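Local coordinates for protein ChloroPhenol Reduction gene K (Desulfitobacterium dehalogenans, PDB 2H6C) that probably regulates transcription of halorespiration genes as a CRP-type helix-turn-helix DNA-binding protein, in response to chlorophenols, at residues L154-Y158 with L222-S226; E204-D208 with Y217-L222. Numbering follows the deposited sequence.

Contact 1 (L154-Y158 with L222-S226); sequences LRLFY and LKHLS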
loop_
_atom_site.group_PDB
_atom_site.type_symbol
_atom_site.label_atom_id
_atom_site.label_comp_id
_atom_site.label_asym_id
_atom_site.label_seq_id
_atom_site.Cartn_x
_atom_site.Cartn_y
_atom_site.Cartn_z
ATOM N N LEU A 154 1.760 10.051 -17.496
ATOM C CA LEU A 154 1.780 11.281 -18.260
ATOM C C LEU A 154 1.625 10.944 -19.739
ATOM O O LEU A 154 0.776 11.501 -20.459
ATOM C CB LEU A 154 3.090 11.999 -18.019
ATOM C CG LEU A 154 3.355 12.285 -16.553
ATOM C CD1 LEU A 154 4.825 12.392 -16.362
ATOM C CD2 LEU A 154 2.633 13.553 -16.143
ATOM N N ARG A 155 2.450 10.000 -20.166
ATOM C CA ARG A 155 2.450 9.540 -21.531
ATOM C C ARG A 155 1.035 9.345 -21.989
ATOM O O ARG A 155 0.624 9.914 -22.984
ATOM C CB ARG A 155 3.180 8.228 -21.592
ATOM C CG ARG A 155 3.596 7.854 -22.934
ATOM C CD ARG A 155 5.060 8.152 -23.096
ATOM N NE ARG A 155 5.283 9.526 -23.554
ATOM C CZ ARG A 155 6.416 9.952 -24.108
ATOM N NH1 ARG A 155 7.433 9.097 -24.265
ATOM N NH2 ARG A 155 6.536 11.222 -24.504
ATOM N N LEU A 156 0.287 8.562 -21.214
ATOM C CA LEU A 156 -1.148 8.388 -21.437
ATOM C C LEU A 156 -1.890 9.698 -21.692
ATOM O O LEU A 156 -2.614 9.810 -22.672
ATOM C CB LEU A 156 -1.804 7.711 -20.239
ATOM C CG LEU A 156 -3.334 7.585 -20.321
ATOM C CD1 LEU A 156 -3.713 6.651 -21.467
ATOM C CD2 LEU A 156 -3.936 7.059 -19.017
ATOM N N PHE A 157 -1.729 10.679 -20.810
ATOM C CA PHE A 157 -2.432 11.950 -20.985
ATOM C C PHE A 157 -1.974 12.727 -22.208
ATOM O O PHE A 157 -2.769 13.376 -22.861
ATOM C CB PHE A 157 -2.252 12.851 -19.778
ATOM C CG PHE A 157 -3.101 12.469 -18.615
ATOM C CD1 PHE A 157 -2.548 11.840 -17.505
ATOM C CD2 PHE A 157 -4.468 12.735 -18.624
ATOM C CE1 PHE A 157 -3.352 11.497 -16.430
ATOM C CE2 PHE A 157 -5.259 12.391 -17.565
ATOM C CZ PHE A 157 -4.708 11.778 -16.472
ATOM N N TYR A 158 -0.683 12.711 -22.499
ATOM C CA TYR A 158 -0.199 13.532 -23.599
ATOM C C TYR A 158 -0.879 12.891 -24.781
ATOM O O TYR A 158 -1.705 13.508 -25.437
ATOM C CB TYR A 158 1.339 13.517 -23.692
ATOM C CG TYR A 158 1.869 13.962 -25.019
ATOM C CD1 TYR A 158 1.923 15.296 -25.350
ATOM C CD2 TYR A 158 2.302 13.039 -25.955
ATOM C CE1 TYR A 158 2.391 15.695 -26.586
ATOM C CE2 TYR A 158 2.779 13.439 -27.186
ATOM C CZ TYR A 158 2.815 14.754 -27.489
ATOM O OH TYR A 158 3.266 15.127 -28.710
ATOM N N LEU A 222 3.387 19.136 -20.228
ATOM C CA LEU A 222 2.953 17.741 -20.162
ATOM C C LEU A 222 3.933 16.869 -20.947
ATOM O O LEU A 222 4.622 16.021 -20.372
ATOM C CB LEU A 222 1.537 17.615 -20.731
ATOM C CG LEU A 222 0.802 16.281 -20.649
ATOM C CD1 LEU A 222 1.339 15.365 -19.568
ATOM C CD2 LEU A 222 -0.642 16.541 -20.376
ATOM N N LYS A 223 4.026 17.144 -22.250
ATOM C CA LYS A 223 4.943 16.454 -23.158
ATOM C C LYS A 223 6.352 16.484 -22.637
ATOM O O LYS A 223 7.110 15.525 -22.810
ATOM C CB LYS A 223 4.926 17.122 -24.536
ATOM C CG LYS A 223 5.935 16.544 -25.528
ATOM C CD LYS A 223 5.548 16.851 -26.964
ATOM C CE LYS A 223 6.035 15.739 -27.903
ATOM N NZ LYS A 223 5.610 15.993 -29.326
ATOM N N HIS A 224 6.697 17.606 -22.013
ATOM C CA HIS A 224 8.048 17.825 -21.518
ATOM C C HIS A 224 8.444 16.785 -20.451
ATOM O O HIS A 224 9.624 16.424 -20.381
ATOM C CB HIS A 224 8.247 19.275 -20.995
ATOM C CG HIS A 224 9.626 19.819 -21.235
ATOM N ND1 HIS A 224 10.760 19.026 -21.175
ATOM C CD2 HIS A 224 10.056 21.068 -21.547
ATOM C CE1 HIS A 224 11.824 19.763 -21.446
ATOM N NE2 HIS A 224 11.427 21.006 -21.669
ATOM N N LEU A 225 7.480 16.299 -19.655
ATOM C CA LEU A 225 7.774 15.349 -18.582
ATOM C C LEU A 225 7.493 13.982 -19.157
ATOM O O LEU A 225 6.532 13.357 -18.786
ATOM C CB LEU A 225 6.893 15.579 -17.348
ATOM C CG LEU A 225 6.050 16.855 -17.199
ATOM C CD1 LEU A 225 5.287 16.884 -15.869
ATOM C CD2 LEU A 225 6.881 18.082 -17.284
ATOM N N SER A 226 8.305 13.551 -20.117
ATOM C CA SER A 226 8.160 12.239 -20.777
ATOM C C SER A 226 9.107 12.138 -22.000
ATOM O O SER A 226 10.341 12.206 -21.869
ATOM C CB SER A 226 6.690 11.938 -21.164
ATOM O OG SER A 226 5.825 13.050 -21.037
#

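Contact 2 (E204-D208 with Y217-L222); sequences ENILD and YNLEEL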
loop_
_atom_site.group_PDB
_atom_site.type_symbol
_atom_site.label_atom_id
_atom_site.label_comp_id
_atom_site.label_asym_id
_atom_site.label_seq_id
_atom_site.Cartn_x
_atom_site.Cartn_y
_atom_site.Cartn_z
ATOM N N GLU A 204 0.563 22.422 -10.372
ATOM C CA GLU A 204 1.536 23.100 -11.247
ATOM C C GLU A 204 1.005 23.611 -12.632
ATOM O O GLU A 204 1.817 23.995 -13.496
ATOM C CB GLU A 204 2.789 22.208 -11.419
ATOM C CG GLU A 204 3.586 21.999 -10.108
ATOM C CD GLU A 204 5.029 21.541 -10.331
ATOM O OE1 GLU A 204 5.780 22.259 -11.020
ATOM O OE2 GLU A 204 5.417 20.468 -9.801
ATOM N N ASN A 205 -0.329 23.641 -12.821
ATOM C CA ASN A 205 -1.004 24.170 -14.043
ATOM C C ASN A 205 -0.811 23.391 -15.357
ATOM O O ASN A 205 -0.858 23.963 -16.443
ATOM C CB ASN A 205 -0.653 25.639 -14.257
ATOM C CG ASN A 205 -1.599 26.548 -13.552
ATOM O OD1 ASN A 205 -2.545 27.037 -14.150
ATOM N ND2 ASN A 205 -1.379 26.758 -12.260
ATOM N N ILE A 206 -0.619 22.082 -15.285
ATOM C CA ILE A 206 -0.434 21.339 -16.511
ATOM C C ILE A 206 -1.759 20.779 -16.982
ATOM O O ILE A 206 -2.075 20.839 -18.170
ATOM C CB ILE A 206 0.616 20.253 -16.365
ATOM C CG1 ILE A 206 1.913 20.906 -15.849
ATOM C CG2 ILE A 206 0.828 19.564 -17.731
ATOM C CD1 ILE A 206 3.071 19.952 -15.591
ATOM N N LEU A 207 -2.545 20.261 -16.051
ATOM C CA LEU A 207 -3.834 19.690 -16.404
ATOM C C LEU A 207 -4.709 19.425 -15.180
ATOM O O LEU A 207 -4.221 19.346 -14.065
ATOM C CB LEU A 207 -3.616 18.426 -17.241
ATOM C CG LEU A 207 -4.279 17.085 -16.927
ATOM C CD1 LEU A 207 -3.892 16.108 -18.031
ATOM C CD2 LEU A 207 -3.836 16.500 -15.579
ATOM N N ASP A 208 -6.008 19.319 -15.402
ATOM C CA ASP A 208 -6.947 19.015 -14.351
ATOM C C ASP A 208 -7.981 18.145 -14.993
ATOM O O ASP A 208 -8.481 18.478 -16.078
ATOM C CB ASP A 208 -7.606 20.292 -13.796
ATOM C CG ASP A 208 -8.912 20.010 -13.011
ATOM O OD1 ASP A 208 -8.983 20.306 -11.785
ATOM O OD2 ASP A 208 -9.868 19.491 -13.639
ATOM N N TYR A 217 -3.765 22.488 -19.614
ATOM C CA TYR A 217 -3.406 23.883 -19.478
ATOM C C TYR A 217 -2.089 24.165 -20.104
ATOM O O TYR A 217 -1.735 25.323 -20.298
ATOM C CB TYR A 217 -3.324 24.235 -18.009
ATOM C CG TYR A 217 -4.670 24.291 -17.369
ATOM C CD1 TYR A 217 -5.015 23.399 -16.344
ATOM C CD2 TYR A 217 -5.622 25.207 -17.823
ATOM C CE1 TYR A 217 -6.280 23.454 -15.764
ATOM C CE2 TYR A 217 -6.862 25.267 -17.275
ATOM C CZ TYR A 217 -7.207 24.414 -16.245
ATOM O OH TYR A 217 -8.484 24.543 -15.719
ATOM N N ASN A 218 -1.354 23.112 -20.415
ATOM C CA ASN A 218 0.003 23.282 -20.805
ATOM C C ASN A 218 0.541 22.069 -21.547
ATOM O O ASN A 218 1.493 21.432 -21.117
ATOM C CB ASN A 218 0.809 23.561 -19.544
ATOM C CG ASN A 218 2.093 24.279 -19.832
ATOM O OD1 ASN A 218 2.643 24.156 -20.924
ATOM N ND2 ASN A 218 2.583 25.043 -18.857
ATOM N N LEU A 219 -0.061 21.749 -22.678
ATOM C CA LEU A 219 0.452 20.663 -23.483
ATOM C C LEU A 219 1.996 20.733 -23.640
ATOM O O LEU A 219 2.669 19.706 -23.515
ATOM C CB LEU A 219 -0.264 20.614 -24.836
ATOM C CG LEU A 219 0.071 19.411 -25.724
ATOM C CD1 LEU A 219 -0.153 18.081 -25.000
ATOM C CD2 LEU A 219 -0.709 19.453 -27.031
ATOM N N GLU A 220 2.557 21.930 -23.871
ATOM C CA GLU A 220 4.031 22.122 -23.956
ATOM C C GLU A 220 4.850 21.390 -22.848
ATOM O O GLU A 220 5.914 20.821 -23.099
ATOM N N GLU A 221 4.322 21.414 -21.631
ATOM C CA GLU A 221 5.008 20.938 -20.445
ATOM C C GLU A 221 4.678 19.471 -20.196
ATOM O O GLU A 221 5.570 18.657 -19.940
ATOM C CB GLU A 221 4.538 21.765 -19.256
ATOM C CG GLU A 221 4.970 21.258 -17.880
ATOM C CD GLU A 221 6.360 21.693 -17.477
ATOM O OE1 GLU A 221 7.016 22.433 -18.235
ATOM O OE2 GLU A 221 6.788 21.306 -16.378
ATOM N N LEU A 222 3.387 19.136 -20.228
ATOM C CA LEU A 222 2.953 17.741 -20.162
ATOM C C LEU A 222 3.933 16.869 -20.947
ATOM O O LEU A 222 4.622 16.021 -20.372
ATOM C CB LEU A 222 1.537 17.615 -20.731
ATOM C CG LEU A 222 0.802 16.281 -20.649
ATOM C CD1 LEU A 222 1.339 15.365 -19.568
ATOM C CD2 LEU A 222 -0.642 16.541 -20.376
#

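Contact 1 (L154-Y158 with L222-S226)
Helix 148-164 runs past the last modelled residues of the chain here, and the face it turns to them is mixed, leucine and phenylalanine beside an arginine and a tyrosine. Leu-154 comes first. Leu-154 CD2 lies 4.1 Å from Leu-222 CD1, and Leu-154 CD1 lies 3.9 Å from Leu-225 CB. Leu-154 CD1 is also only 3.1 Å from the carbonyl O of Leu-225, a tight fit. Arg-155 starts off sideways, but its guanidinium swings over Ser-226, with Arg-155 NH2 3.4 Å from Ser-226 CB. This is packing over one face of the group. The charge itself is met by a salt bridge to Glu-185 of the second subunit. Phe-157 adds little, its CB resting 4.1 Å from Leu-222 CD2. Its ring leads away to an edge-to-face contact with Phe-214. Tyr-158 has the largest covered area of the ten residues. Tyr-158 CB is 4.1 Å from Leu-222 CG, and the ring carries an off-centre CH-pi contact from Lys-223 CG. The extended lysine reaches on along the tyrosine, and Lys-223 NZ donates a 2.6 Å hydrogen bond to Tyr-158 OH. After Leu-222 a type I turn to Leu-225 carries the chain on, so that Leu-225 and Ser-226 still meet the helix, while His-224 points away. Leu-225 then centres an inverse gamma turn. Around the contact, Leu-201 touches Leu-154, Leu-207 touches Leu-222 and Ile-206 touches Leu-225. The arrangement is the last modelled residues packed on the first helix of a CRP-like winged helix-turn-helix domain.

Contact 2 (E204-D208 with Y217-L222)
The carbonyl O of Ile-206 is the polar centre of this contact. It accepts a good hydrogen bond from Tyr-217 N (2.8 Å, 163°) and a weak one from Asn-218 N (3.3 Å, 124°). Two residues on, Asp-208 pairs through its backbone with Ile-215 in the sheet. Asn-218 is the N-cap of helix 219-222. Asn-218 OD1 accepts a weak bond from Glu-221 N at 3.3 Å, while Asn-218 O accepts from Glu-221 N at 2.9 Å and from Leu-222 N at 3.1 Å. Asn-205 ND2 bonds weakly back to Lys-203 O. The Tyr-217 ring lies along Leu-207 and Asp-208, with Tyr-217 CE1 4.0 Å from Asp-208 CB. Apolar groups fill the other part. Ile-206 CG2 meets Leu-222 CB at 3.6 Å, and Leu-207 CD1 meets Leu-222 CD2 at 4.0 Å. The polar part of the join thus rests on main-chain NH groups meeting Ile-206 O, and the rest is largely apolar packing; no salt bridge links the segments.

Contacts 1 and 2 share Leu-222, and their centres lie 9 Å apart. In sequence, both segments of contact 2 fall between 154-158 and 222-226, overlapping the latter at Leu-222. The two also touch directly. Phe-157 CD2 is 3.5 Å from Leu-207 CD1, Tyr-158 CD1 is 3.5 Å from Leu-219 CD1, and Leu-225 CD1 is 3.8 Å from Ile-206 CD1. Together they form one apolar layer between helix 148-164, the start of strand 207-209 and the last modelled helix, 219-222. This structure holds no ligand. Both contacts lie in the probable DNA-binding domain, and their centres are about 28 and 31 Å from the chain centre.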